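Local coordinates for protein EDTA monooxygenase (PDB 5DQP) that probably oxidises EDTA with molecular oxygen, as a monooxygenase working on reduced FMN supplied by a partner flavin reductase, at residues T417-R421 against L422-R426; V338-A341 against L342-L346; Q398-P401 against I402-R406; E308-N311 against V312-L316; F99-P102 against Y103-A106. All coordinates share one frame; numbering follows the deposited sequence.

Contact 1: T417-R421 against L422-R426; sequences TLRER and LGLPR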
loop_
_atom_site.group_PDB
_atom_site.type_symbol
_atom_site.label_atom_id
_atom_site.label_comp_id
_atom_site.label_asym_id
_atom_site.label_seq_id
_atom_site.Cartn_x
_atom_site.Cartn_y
_atom_site.Cartn_z
ATOM N N THR A 417 -8.871 -15.525 -9.272
ATOM C CA THR A 417 -8.276 -15.214 -7.977
ATOM C C THR A 417 -6.999 -16.035 -7.809
ATOM O O THR A 417 -6.848 -17.108 -8.406
ATOM C CB THR A 417 -9.268 -15.457 -6.827
ATOM O OG1 THR A 417 -9.326 -16.852 -6.500
ATOM C CG2 THR A 417 -10.679 -14.950 -7.215
ATOM N N LEU A 418 -6.065 -15.488 -7.028
ATOM C CA LEU A 418 -4.803 -16.177 -6.779
ATOM C C LEU A 418 -5.023 -17.476 -6.005
ATOM O O LEU A 418 -4.486 -18.530 -6.371
ATOM C CB LEU A 418 -3.836 -15.239 -6.044
ATOM C CG LEU A 418 -2.444 -15.800 -5.803
ATOM C CD1 LEU A 418 -1.747 -16.156 -7.130
ATOM C CD2 LEU A 418 -1.623 -14.783 -5.004
ATOM N N ARG A 419 -5.825 -17.439 -4.941
ATOM C CA ARG A 419 -6.082 -18.676 -4.200
ATOM C C ARG A 419 -6.639 -19.776 -5.109
ATOM O O ARG A 419 -6.227 -20.942 -5.010
ATOM C CB ARG A 419 -7.012 -18.400 -3.019
ATOM C CG ARG A 419 -7.489 -19.642 -2.293
ATOM C CD ARG A 419 -8.138 -19.323 -0.934
ATOM N NE ARG A 419 -7.277 -18.533 -0.058
ATOM C CZ ARG A 419 -6.250 -19.026 0.634
ATOM N NH1 ARG A 419 -5.973 -20.312 0.570
ATOM N NH2 ARG A 419 -5.501 -18.235 1.399
ATOM N N GLU A 420 -7.548 -19.434 -6.027
ATOM C CA GLU A 420 -8.099 -20.468 -6.908
ATOM C C GLU A 420 -7.133 -20.842 -8.029
ATOM O O GLU A 420 -7.033 -22.015 -8.402
ATOM C CB GLU A 420 -9.446 -20.004 -7.479
ATOM C CG GLU A 420 -10.506 -19.829 -6.382
ATOM C CD GLU A 420 -11.788 -19.130 -6.846
ATOM O OE1 GLU A 420 -11.693 -18.131 -7.595
ATOM O OE2 GLU A 420 -12.893 -19.571 -6.439
ATOM N N ARG A 421 -6.413 -19.865 -8.587
ATOM C CA ARG A 421 -5.381 -20.176 -9.579
ATOM C C ARG A 421 -4.367 -21.195 -9.044
ATOM O O ARG A 421 -3.958 -22.128 -9.751
ATOM C CB ARG A 421 -4.679 -18.879 -10.002
ATOM C CG ARG A 421 -3.557 -19.075 -11.042
ATOM C CD ARG A 421 -3.138 -17.749 -11.635
ATOM N NE ARG A 421 -4.286 -16.962 -12.083
ATOM C CZ ARG A 421 -4.308 -15.634 -12.088
ATOM N NH1 ARG A 421 -3.237 -14.966 -11.674
ATOM N NH2 ARG A 421 -5.383 -14.975 -12.518
ATOM N N LEU A 422 -3.968 -21.040 -7.785
ATOM C CA LEU A 422 -2.973 -21.910 -7.163
ATOM C C LEU A 422 -3.537 -23.245 -6.682
ATOM O O LEU A 422 -2.763 -24.083 -6.218
ATOM C CB LEU A 422 -2.325 -21.178 -5.985
ATOM C CG LEU A 422 -1.553 -19.951 -6.457
ATOM C CD1 LEU A 422 -0.881 -19.277 -5.282
ATOM C CD2 LEU A 422 -0.520 -20.408 -7.469
ATOM N N GLY A 423 -4.852 -23.460 -6.763
ATOM C CA GLY A 423 -5.404 -24.738 -6.366
ATOM C C GLY A 423 -5.441 -24.951 -4.873
ATOM O O GLY A 423 -5.452 -26.093 -4.426
ATOM N N LEU A 424 -5.472 -23.876 -4.083
ATOM C CA LEU A 424 -5.380 -23.933 -2.630
ATOM C C LEU A 424 -6.756 -24.057 -1.978
ATOM O O LEU A 424 -7.772 -23.682 -2.566
ATOM C CB LEU A 424 -4.670 -22.687 -2.112
ATOM C CG LEU A 424 -3.172 -22.567 -2.441
ATOM C CD1 LEU A 424 -2.707 -21.152 -2.119
ATOM C CD2 LEU A 424 -2.305 -23.628 -1.686
ATOM N N PRO A 425 -6.811 -24.593 -0.754
ATOM C CA PRO A 425 -8.084 -24.654 -0.018
ATOM C C PRO A 425 -8.727 -23.284 0.104
ATOM O O PRO A 425 -8.051 -22.285 0.359
ATOM C CB PRO A 425 -7.674 -25.172 1.368
ATOM C CG PRO A 425 -6.256 -25.620 1.243
ATOM C CD PRO A 425 -5.658 -24.867 0.115
ATOM N N ARG A 426 -10.051 -23.238 -0.039
ATOM C CA ARG A 426 -10.754 -21.982 0.211
ATOM C C ARG A 426 -10.576 -21.531 1.654
ATOM O O ARG A 426 -10.514 -20.327 1.933
ATOM C CB ARG A 426 -12.244 -22.119 -0.114
ATOM C CG ARG A 426 -13.031 -20.818 0.128
ATOM C CD ARG A 426 -14.523 -20.936 -0.210
ATOM N NE ARG A 426 -14.752 -21.287 -1.610
ATOM C CZ ARG A 426 -15.193 -22.475 -2.020
ATOM N NH1 ARG A 426 -15.467 -23.428 -1.134
ATOM N NH2 ARG A 426 -15.370 -22.711 -3.315
#
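Arg419 reaches forward to the loop after its own short helix and donates from NH1 to Pro425 O (2.9 Å), a bond tilted 30° from the guanidinium plane. CD lies beside the same carbonyl oxygen, and the bend at chi3 (-54°) turns the guanidinium so that NH1 reaches it and comes near Leu424 CB. Glu228 salt-bridges NH1, and Pro207 O takes NE. The buried side is closely packed: Leu422 CD1 lies 3.7 Å from Leu418 CD1, and Leu422 N bonds to Leu418 O. The helix ends in a Schellman motif at Gly423, whose positive phi brings Gly423 N to Glu420 O (3.1 Å) and Leu424 N to Arg419 O (3.2 Å). At the other end Thr417 OG1 caps Glu420 N and donates to Glu420 OE1. The outer side is looser: Glu420 OE2 stays 5.1 Å from NH2 of the exposed Arg426, without contact. A leucine in place of Arg419 would probably leave Glu228 without this countercharge and Pro425 O without this donor. The Arg419 guanidinium thus ties the tail to the barrel through a charge and carbonyl oxygens, Arg421 adds bonds to Asp88 O and Asp51 O, and the charges outside probably add only a weak attraction.

Contact 2: V338-A341 against L342-L346; sequences VDVA and LDEKL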
loop_
_atom_site.group_PDB
_atom_site.type_symbol
_atom_site.label_atom_id
_atom_site.label_comp_id
_atom_site.label_asym_id
_atom_site.label_seq_id
_atom_site.Cartn_x
_atom_site.Cartn_y
_atom_site.Cartn_z
ATOM N N VAL A 338 28.567 -29.052 -2.553
ATOM C CA VAL A 338 29.084 -30.380 -2.872
ATOM C C VAL A 338 27.994 -31.230 -3.510
ATOM O O VAL A 338 28.218 -31.884 -4.540
ATOM C CB VAL A 338 29.678 -31.057 -1.625
ATOM C CG1 VAL A 338 29.968 -32.492 -1.941
ATOM C CG2 VAL A 338 30.951 -30.349 -1.235
ATOM N N ASP A 339 26.793 -31.198 -2.933
ATOM C CA ASP A 339 25.671 -31.967 -3.471
ATOM C C ASP A 339 25.338 -31.535 -4.900
ATOM O O ASP A 339 25.102 -32.377 -5.772
ATOM C CB ASP A 339 24.458 -31.800 -2.552
ATOM C CG ASP A 339 23.341 -32.786 -2.860
ATOM O OD1 ASP A 339 23.592 -33.762 -3.610
ATOM O OD2 ASP A 339 22.212 -32.597 -2.332
ATOM N N VAL A 340 25.326 -30.229 -5.158
ATOM C CA VAL A 340 25.097 -29.730 -6.514
ATOM C C VAL A 340 26.161 -30.257 -7.466
ATOM O O VAL A 340 25.852 -30.759 -8.552
ATOM C CB VAL A 340 25.057 -28.195 -6.533
ATOM C CG1 VAL A 340 25.009 -27.706 -7.982
ATOM C CG2 VAL A 340 23.834 -27.691 -5.791
ATOM N N ALA A 341 27.435 -30.144 -7.078
ATOM C CA ALA A 341 28.495 -30.539 -7.999
ATOM C C ALA A 341 28.414 -32.024 -8.330
ATOM O O ALA A 341 28.618 -32.422 -9.484
ATOM C CB ALA A 341 29.867 -30.195 -7.414
ATOM N N LEU A 342 28.123 -32.863 -7.333
ATOM C CA LEU A 342 28.064 -34.297 -7.590
ATOM C C LEU A 342 26.798 -34.677 -8.342
ATOM O O LEU A 342 26.861 -35.456 -9.303
ATOM C CB LEU A 342 28.159 -35.077 -6.282
ATOM C CG LEU A 342 29.505 -34.917 -5.582
ATOM C CD1 LEU A 342 29.456 -35.645 -4.268
ATOM C CD2 LEU A 342 30.680 -35.417 -6.456
ATOM N N ASP A 343 25.639 -34.136 -7.930
ATOM C CA ASP A 343 24.388 -34.503 -8.590
ATOM C C ASP A 343 24.399 -34.135 -10.067
ATOM O O ASP A 343 23.843 -34.870 -10.889
ATOM C CB ASP A 343 23.170 -33.838 -7.944
ATOM C CG ASP A 343 21.842 -34.269 -8.641
ATOM O OD1 ASP A 343 21.604 -35.497 -8.747
ATOM O OD2 ASP A 343 21.049 -33.411 -9.110
ATOM N N GLU A 344 24.968 -32.973 -10.410
ATOM C CA GLU A 344 24.948 -32.458 -11.775
ATOM C C GLU A 344 26.257 -32.732 -12.525
ATOM O O GLU A 344 26.371 -32.381 -13.708
ATOM C CB GLU A 344 24.608 -30.952 -11.756
ATOM C CG GLU A 344 23.176 -30.697 -11.263
ATOM C CD GLU A 344 22.762 -29.210 -11.079
ATOM O OE1 GLU A 344 21.824 -28.965 -10.271
ATOM O OE2 GLU A 344 23.322 -28.293 -11.735
ATOM N N LYS A 345 27.180 -33.456 -11.915
ATOM C CA LYS A 345 28.449 -33.820 -12.528
ATOM C C LYS A 345 29.262 -32.629 -13.026
ATOM O O LYS A 345 29.623 -32.589 -14.145
ATOM C CB LYS A 345 28.234 -34.890 -13.612
ATOM C CG LYS A 345 27.164 -35.912 -13.229
ATOM C CD LYS A 345 27.090 -37.160 -14.070
ATOM C CE LYS A 345 26.562 -38.346 -13.313
ATOM N NZ LYS A 345 25.124 -38.280 -13.079
ATOM N N LEU A 346 29.503 -31.656 -12.156
ATOM C CA LEU A 346 30.073 -30.382 -12.557
ATOM C C LEU A 346 31.574 -30.339 -12.308
ATOM O O LEU A 346 32.111 -31.045 -11.442
ATOM C CB LEU A 346 29.396 -29.217 -11.827
ATOM C CG LEU A 346 27.884 -29.035 -12.071
ATOM C CD1 LEU A 346 27.352 -27.825 -11.347
ATOM C CD2 LEU A 346 27.507 -28.943 -13.564
#
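The carboxylate of Glu344 has a methyl of Val340 over one of its faces: CG1 stands 4.1 Å from Glu344 CD and almost as far from each oxygen. The two side chains lie side by side and point the same way. OE2 is engaged by salt bridges to Arg354 and Arg368, which probably fix the rotation of the group and favour its ionised form. One turn round, the carboxylates of Asp339 and Asp343 keep apart, OD1 to OD1 5.8 Å, a separation at which any repulsion is probably mild. Val340 CG1 also touches Leu346 CD1 (4.1 Å), where the chain doubles back after the helix. That reversal is a Schellman motif closing helix 331-344: Lys345 takes positive phi, Leu346 N donates to Ala341 O (2.9 Å, in the carbonyl plane), and a weak bond joins Lys345 N to Leu342 O. Further up, ordinary helical bonds link Leu342 N to Val338 O and Asp343 N to Asp339 O. Leu342 has CG anti to its carbonyl carbon (chi1 -65°), which folds the branch back along the helix so that CD1 rests 4.0 Å from Val338 CG1. An alanine here is likely to bare that valine methyl and open a gap beside it. Val338 and Ala341 both lean on Phe321, and Val340 and Ala341 on Leu351 of helix 348-354.

Contact 3: Q398-P401 against I402-R406; sequences QVVP and ILQSR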
loop_
_atom_site.group_PDB
_atom_site.type_symbol
_atom_site.label_atom_id
_atom_site.label_comp_id
_atom_site.label_asym_id
_atom_site.label_seq_id
_atom_site.Cartn_x
_atom_site.Cartn_y
_atom_site.Cartn_z
ATOM N N GLN A 398 10.544 -16.633 -24.743
ATOM C CA GLN A 398 11.269 -17.784 -25.269
ATOM C C GLN A 398 11.239 -19.012 -24.374
ATOM O O GLN A 398 11.338 -20.114 -24.890
ATOM C CB GLN A 398 12.724 -17.388 -25.568
ATOM C CG GLN A 398 12.761 -16.185 -26.541
ATOM C CD GLN A 398 14.154 -15.684 -26.863
ATOM O OE1 GLN A 398 15.060 -16.475 -27.117
ATOM N NE2 GLN A 398 14.326 -14.358 -26.882
ATOM N N VAL A 399 11.102 -18.868 -23.065
ATOM C CA VAL A 399 11.023 -20.049 -22.207
ATOM C C VAL A 399 9.577 -20.489 -22.011
ATOM O O VAL A 399 9.228 -21.651 -22.225
ATOM C CB VAL A 399 11.716 -19.771 -20.852
ATOM C CG1 VAL A 399 11.512 -20.962 -19.886
ATOM C CG2 VAL A 399 13.211 -19.449 -21.047
ATOM N N VAL A 400 8.708 -19.553 -21.618
ATOM C CA VAL A 400 7.305 -19.881 -21.395
ATOM C C VAL A 400 6.678 -20.642 -22.575
ATOM O O VAL A 400 6.032 -21.668 -22.339
ATOM C CB VAL A 400 6.531 -18.627 -20.985
ATOM C CG1 VAL A 400 5.017 -18.803 -21.123
ATOM C CG2 VAL A 400 6.910 -18.266 -19.531
ATOM N N PRO A 401 6.813 -20.208 -23.828
ATOM C CA PRO A 401 6.161 -20.965 -24.909
ATOM C C PRO A 401 6.667 -22.407 -25.024
ATOM O O PRO A 401 5.895 -23.297 -25.409
ATOM C CB PRO A 401 6.483 -20.129 -26.150
ATOM C CG PRO A 401 6.711 -18.743 -25.606
ATOM C CD PRO A 401 7.459 -18.982 -24.347
ATOM N N ILE A 402 7.930 -22.661 -24.678
ATOM C CA ILE A 402 8.409 -24.032 -24.596
ATOM C C ILE A 402 7.630 -24.781 -23.531
ATOM O O ILE A 402 7.089 -25.865 -23.779
ATOM C CB ILE A 402 9.930 -24.064 -24.329
ATOM C CG1 ILE A 402 10.691 -23.280 -25.416
ATOM C CG2 ILE A 402 10.417 -25.512 -24.236
ATOM C CD1 ILE A 402 12.245 -23.359 -25.301
ATOM N N LEU A 403 7.527 -24.188 -22.335
ATOM C CA LEU A 403 6.793 -24.831 -21.260
ATOM C C LEU A 403 5.355 -25.070 -21.653
ATOM O O LEU A 403 4.765 -26.078 -21.251
ATOM C CB LEU A 403 6.853 -23.997 -19.974
ATOM C CG LEU A 403 8.251 -23.768 -19.350
ATOM C CD1 LEU A 403 8.158 -22.854 -18.145
ATOM C CD2 LEU A 403 8.947 -25.091 -18.977
ATOM N N GLN A 404 4.752 -24.137 -22.400
ATOM C CA GLN A 404 3.368 -24.345 -22.816
ATOM C C GLN A 404 3.268 -25.457 -23.868
ATOM O O GLN A 404 2.378 -26.306 -23.784
ATOM C CB GLN A 404 2.758 -23.037 -23.329
ATOM C CG GLN A 404 2.418 -22.033 -22.225
ATOM C CD GLN A 404 2.392 -20.608 -22.740
ATOM O OE1 GLN A 404 2.887 -20.337 -23.834
ATOM N NE2 GLN A 404 1.846 -19.676 -21.941
ATOM N N SER A 405 4.178 -25.495 -24.842
ATOM C CA SER A 405 4.181 -26.626 -25.788
ATOM C C SER A 405 4.363 -27.942 -25.063
ATOM O O SER A 405 3.737 -28.955 -25.404
ATOM C CB SER A 405 5.306 -26.487 -26.814
ATOM O OG SER A 405 5.242 -25.237 -27.460
ATOM N N ARG A 406 5.268 -27.956 -24.088
ATOM C CA ARG A 406 5.513 -29.163 -23.327
ATOM C C ARG A 406 4.283 -29.636 -22.560
ATOM O O ARG A 406 4.290 -30.763 -22.060
ATOM C CB ARG A 406 6.689 -28.912 -22.385
ATOM C CG ARG A 406 7.983 -28.596 -23.143
ATOM C CD ARG A 406 8.664 -29.865 -23.577
ATOM N NE ARG A 406 9.393 -29.713 -24.825
ATOM C CZ ARG A 406 10.708 -29.803 -24.934
ATOM N NH1 ARG A 406 11.456 -30.058 -23.850
ATOM N NH2 ARG A 406 11.260 -29.649 -26.138
#
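Residues 398-401 and 402-405 form successive turns of one helix, bent at Pro401, whose nitrogen has no hydrogen to give to the turn before. From Leu403 on the regular pattern resumes: Leu403 N donates to Val399 O (3.1 Å) and Gln404 N to Val400 O (2.8 Å). Pro401 O takes two donors, Ser405 N at 2.8 Å and Ser405 OG at 2.9 Å, which come in from opposite faces of its carbonyl plane. The serine hydroxyl gets there because OG sits beside its own backbone N (chi1 -54°), folded back toward the preceding turn. Helix 390-405 follows strand 380-383, the strand that closes the TIM barrel against strand 7-11, and it packs beside helix 362-374 on the outside of the barrel. Ile402 takes part in that packing, touching Asp363 and Ala366, and its CG1 also comes within 3.3 Å of Gln398 O near the bend. On the flank turned to the following loop, Val400 CG1 lies over the face of the Gln404 amide, 3.4 Å from NE2, while OE1 leans over Pro401 CA at 3.5 Å. The amide is pinned from beyond the helix, since NE2 donates to Pro410 O. Val399 CG1 and Leu403 CD1 touch at 4.2 Å on the buried side, where Leu403 continues onto Met6, Val408 and Phe409.

Contact 4: E308-N311 against V312-L316; sequences ERIN and VDQVL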
loop_
_atom_site.group_PDB
_atom_site.type_symbol
_atom_site.label_atom_id
_atom_site.label_comp_id
_atom_site.label_asym_id
_atom_site.label_seq_id
_atom_site.Cartn_x
_atom_site.Cartn_y
_atom_site.Cartn_z
ATOM N N GLU A 308 46.261 -27.841 -7.428
ATOM C CA GLU A 308 47.450 -28.405 -8.035
ATOM C C GLU A 308 47.268 -29.821 -8.534
ATOM O O GLU A 308 47.947 -30.225 -9.428
ATOM C CB GLU A 308 48.631 -28.332 -7.100
ATOM C CG GLU A 308 49.405 -27.057 -7.260
ATOM C CD GLU A 308 48.584 -25.838 -6.954
ATOM O OE1 GLU A 308 47.740 -25.426 -7.786
ATOM O OE2 GLU A 308 48.772 -25.293 -5.870
ATOM N N ARG A 309 46.378 -30.567 -7.918
ATOM C CA ARG A 309 46.026 -31.903 -8.351
ATOM C C ARG A 309 44.749 -31.944 -9.182
ATOM O O ARG A 309 44.536 -32.924 -9.905
ATOM C CB ARG A 309 45.867 -32.827 -7.136
ATOM C CG ARG A 309 47.165 -33.107 -6.394
ATOM C CD ARG A 309 46.964 -34.088 -5.242
ATOM N NE ARG A 309 48.218 -34.753 -4.896
ATOM C CZ ARG A 309 48.962 -34.469 -3.827
ATOM N NH1 ARG A 309 50.093 -35.131 -3.613
ATOM N NH2 ARG A 309 48.574 -33.539 -2.964
ATOM N N ILE A 310 43.904 -30.913 -9.098
ATOM C CA ILE A 310 42.578 -30.912 -9.709
ATOM C C ILE A 310 42.517 -29.748 -10.691
ATOM O O ILE A 310 42.769 -28.597 -10.315
ATOM C CB ILE A 310 41.459 -30.807 -8.651
ATOM C CG1 ILE A 310 41.572 -31.929 -7.628
ATOM C CG2 ILE A 310 40.082 -30.933 -9.282
ATOM C CD1 ILE A 310 41.275 -33.288 -8.200
ATOM N N ASN A 311 42.196 -30.052 -11.947
ATOM C CA ASN A 311 41.929 -29.029 -12.950
ATOM C C ASN A 311 40.554 -28.411 -12.709
ATOM O O ASN A 311 39.611 -29.103 -12.315
ATOM C CB ASN A 311 41.993 -29.663 -14.345
ATOM C CG ASN A 311 41.805 -28.660 -15.474
ATOM O OD1 ASN A 311 40.686 -28.277 -15.801
ATOM N ND2 ASN A 311 42.905 -28.248 -16.087
ATOM N N VAL A 312 40.429 -27.102 -12.951
ATOM C CA VAL A 312 39.135 -26.450 -12.761
ATOM C C VAL A 312 38.085 -26.897 -13.767
ATOM O O VAL A 312 36.904 -26.576 -13.593
ATOM C CB VAL A 312 39.229 -24.906 -12.798
ATOM C CG1 VAL A 312 40.191 -24.416 -11.731
ATOM C CG2 VAL A 312 39.625 -24.398 -14.181
ATOM N N ASP A 313 38.464 -27.649 -14.798
ATOM C CA ASP A 313 37.499 -28.122 -15.778
ATOM C C ASP A 313 37.151 -29.594 -15.624
ATOM O O ASP A 313 36.258 -30.087 -16.326
ATOM C CB ASP A 313 38.016 -27.851 -17.188
ATOM C CG ASP A 313 37.866 -26.392 -17.576
ATOM O OD1 ASP A 313 36.748 -25.844 -17.407
ATOM O OD2 ASP A 313 38.862 -25.780 -18.033
ATOM N N GLN A 314 37.799 -30.302 -14.714
ATOM C CA GLN A 314 37.500 -31.708 -14.593
ATOM C C GLN A 314 36.278 -31.949 -13.710
ATOM O O GLN A 314 35.992 -31.202 -12.767
ATOM C CB GLN A 314 38.724 -32.453 -14.067
ATOM C CG GLN A 314 38.931 -32.455 -12.614
ATOM C CD GLN A 314 40.248 -33.188 -12.283
ATOM O OE1 GLN A 314 41.344 -32.711 -12.626
ATOM N NE2 GLN A 314 40.138 -34.364 -11.660
ATOM N N VAL A 315 35.543 -33.008 -14.034
ATOM C CA VAL A 315 34.395 -33.384 -13.226
ATOM C C VAL A 315 34.863 -33.669 -11.812
ATOM O O VAL A 315 35.716 -34.540 -11.587
ATOM C CB VAL A 315 33.682 -34.602 -13.808
ATOM C CG1 VAL A 315 32.633 -35.102 -12.784
ATOM C CG2 VAL A 315 33.045 -34.251 -15.126
ATOM N N LEU A 316 34.279 -32.956 -10.853
ATOM C CA LEU A 316 34.627 -33.117 -9.448
ATOM C C LEU A 316 34.117 -34.443 -8.898
ATOM O O LEU A 316 33.047 -34.935 -9.275
ATOM C CB LEU A 316 34.039 -31.970 -8.641
ATOM C CG LEU A 316 34.669 -30.617 -8.914
ATOM C CD1 LEU A 316 33.737 -29.479 -8.451
ATOM C CD2 LEU A 316 35.996 -30.547 -8.190
HETATM O O HOH W 1 43.293 -34.909 -11.337
HETATM O O HOH W 2 37.029 -29.127 -11.407
#
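Gln314 places CG between its backbone N and carbonyl carbon (chi1 83°), the crowded position, and the extended chain beyond swings its amide back over Ile310 and Asn311. Asn311 holds CG anti to the backbone N (chi1 -177°), which carries OD1 forward to Asp313. Between them lies a type I beta turn, Asn311 to Gln314, closed by Gln314 N on Asn311 O (3.2 Å). The asparagine adds an Asx turn, its OD1 accepting from Asp313 N; the modelled 2.5 Å is implausibly short and its exact length doubtful. From the other direction Gln314 OE1 accepts from Asn311 N at 2.9 Å, the donor standing 43° above the plane of the glutamine carbonyl and so not on a lone pair. Gln314 thus holds Asn311 through both its backbone N and its side-chain OE1, and the glutamine amide is fixed in its rotation. Ile310 CG2 lies over one face of the amide, 3.8 Å from Gln314 CD, the two side chains crossing at about a right angle, and the same methyl touches Leu316 CD2 at 4.2 Å, where the loop turns inward. The turn stands at the surface, in the long loop between helices 292-303 and 331-344, and Asp313 OD1 anchors it by a salt bridge to Arg349. Solvent completes the network. One water donates to Arg309 O and accepts from Gln314 NE2 (3.2 Å); a second bridges the turn, donating to Asn311 O and Gln314 O at 2.7 Å each.

Contact 5: F99-P102 against Y103-A106; sequences FSLP and YTLA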
loop_
_atom_site.group_PDB
_atom_site.type_symbol
_atom_site.label_atom_id
_atom_site.label_comp_id
_atom_site.label_asym_id
_atom_site.label_seq_id
_atom_site.Cartn_x
_atom_site.Cartn_y
_atom_site.Cartn_z
ATOM N N PHE A 99 7.866 -5.382 12.575
ATOM C CA PHE A 99 7.591 -3.979 12.621
ATOM C C PHE A 99 6.417 -3.657 11.718
ATOM O O PHE A 99 6.515 -2.915 10.776
ATOM C CB PHE A 99 8.829 -3.195 12.208
ATOM C CG PHE A 99 10.047 -3.583 12.970
ATOM C CD1 PHE A 99 10.229 -3.152 14.238
ATOM C CD2 PHE A 99 10.958 -4.450 12.436
ATOM C CE1 PHE A 99 11.324 -3.537 14.944
ATOM C CE2 PHE A 99 12.059 -4.832 13.129
ATOM C CZ PHE A 99 12.246 -4.376 14.390
ATOM N N SER A 100 5.302 -4.234 12.060
ATOM C CA SER A 100 4.006 -3.880 11.520
ATOM C C SER A 100 2.996 -3.952 12.658
ATOM O O SER A 100 3.174 -4.712 13.611
ATOM C CB SER A 100 3.604 -4.809 10.356
ATOM O OG SER A 100 4.456 -4.662 9.233
ATOM N N LEU A 101 1.962 -3.134 12.571
ATOM C CA LEU A 101 0.800 -3.303 13.438
ATOM C C LEU A 101 -0.164 -4.312 12.810
ATOM O O LEU A 101 -0.558 -4.134 11.653
ATOM C CB LEU A 101 0.116 -1.968 13.647
ATOM C CG LEU A 101 1.107 -0.962 14.240
ATOM C CD1 LEU A 101 0.552 0.449 14.215
ATOM C CD2 LEU A 101 1.459 -1.387 15.707
ATOM N N PRO A 102 -0.553 -5.373 13.533
ATOM C CA PRO A 102 -1.394 -6.426 12.922
ATOM C C PRO A 102 -2.708 -5.938 12.343
ATOM O O PRO A 102 -3.202 -6.502 11.356
ATOM C CB PRO A 102 -1.664 -7.398 14.093
ATOM C CG PRO A 102 -0.771 -7.003 15.183
ATOM C CD PRO A 102 -0.339 -5.585 14.974
ATOM N N TYR A 103 -3.358 -4.971 12.980
ATOM C CA TYR A 103 -4.648 -4.562 12.444
ATOM C C TYR A 103 -4.450 -3.800 11.143
ATOM O O TYR A 103 -5.162 -4.030 10.154
ATOM C CB TYR A 103 -5.403 -3.737 13.483
ATOM C CG TYR A 103 -6.845 -3.476 13.128
ATOM C CD1 TYR A 103 -7.190 -2.378 12.359
ATOM C CD2 TYR A 103 -7.852 -4.317 13.564
ATOM C CE1 TYR A 103 -8.492 -2.126 12.026
ATOM C CE2 TYR A 103 -9.157 -4.078 13.234
ATOM C CZ TYR A 103 -9.466 -2.969 12.460
ATOM O OH TYR A 103 -10.758 -2.667 12.109
ATOM N N THR A 104 -3.438 -2.937 11.109
ATOM C CA THR A 104 -3.100 -2.239 9.880
ATOM C C THR A 104 -2.708 -3.215 8.774
ATOM O O THR A 104 -3.234 -3.147 7.657
ATOM C CB THR A 104 -1.982 -1.247 10.155
ATOM O OG1 THR A 104 -2.458 -0.277 11.101
ATOM C CG2 THR A 104 -1.595 -0.548 8.865
ATOM N N LEU A 105 -1.809 -4.148 9.066
ATOM C CA LEU A 105 -1.379 -5.087 8.031
ATOM C C LEU A 105 -2.534 -5.964 7.550
ATOM O O LEU A 105 -2.715 -6.156 6.341
ATOM C CB LEU A 105 -0.226 -5.946 8.546
ATOM C CG LEU A 105 0.388 -6.859 7.481
ATOM C CD1 LEU A 105 1.831 -7.073 7.760
ATOM C CD2 LEU A 105 -0.350 -8.210 7.468
ATOM N N ALA A 106 -3.319 -6.524 8.480
ATOM C CA ALA A 106 -4.475 -7.338 8.085
ATOM C C ALA A 106 -5.377 -6.568 7.119
ATOM O O ALA A 106 -5.819 -7.084 6.079
ATOM C CB ALA A 106 -5.267 -7.760 9.336
#
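Leu101 O receives Leu105 N at 2.9 Å in a nearly straight bond (N-H...O 172°), the first full turn of helix 102-115. Leu101 stands at the N-cap position, with Pro102 next, in a first turn where a missing N-H costs the helix no bond of its own. The following bond, from Ala106 N to Pro102 O, is equally short at 2.9 Å, but its donor stands 35° above the carbonyl plane. Ala106 CB crowds the same oxygen at 3.2 Å. Among the side chains the touches are light. Leu105 CD1 rests 3.9 Å from both CB and OG of Ser100, whose hydroxyl is bound to Ser96 O. Thr104 OG1 passes 4.0 Å from Leu101 CB and is hydrogen-bonded to Tyr136 OH of the second subunit; Leu101 meets its own counterpart there. Tyr103 takes CG anti to the backbone N (chi1 -169°), which places the ring where its OH binds Pro197 O. The side chain of Ser100 is about 8 Å from that of Asp57, a predicted FMN-binding residue, so the turn lies near the predicted cofactor site. In the barrel this is the beta-alpha step from strand 90-96 into helix 102-115, with Pro102, Leu105 and Ala106 laid against helix 143-161 and the flank of Leu101 and Thr104 turned to the dimer interface.

In the fold
Contacts 2 and 4 belong together: their centres are 14 Å apart, Leu346 O and Leu316 N probably share a hydrogen bond (3.0 Å), and Ala341 CB packs on Leu316 CD1, so the end of 308-316, at Leu316, packs on the end of helix 331-344. The other contacts are separate. Contacts 1, 3 and 5 lie at separate places around the barrel; contact 1 has its nearest atoms about 12 Å from both contact 3 and contact 5, though 3 and 5 lie on opposite sides of the chain's centre. Contact 5 alone approaches the predicted FMN site, about 9 Å from the side chain of Leu105 to that of Thr94. Contact 4 is the most distant from contact 5, 53 Å between their centres.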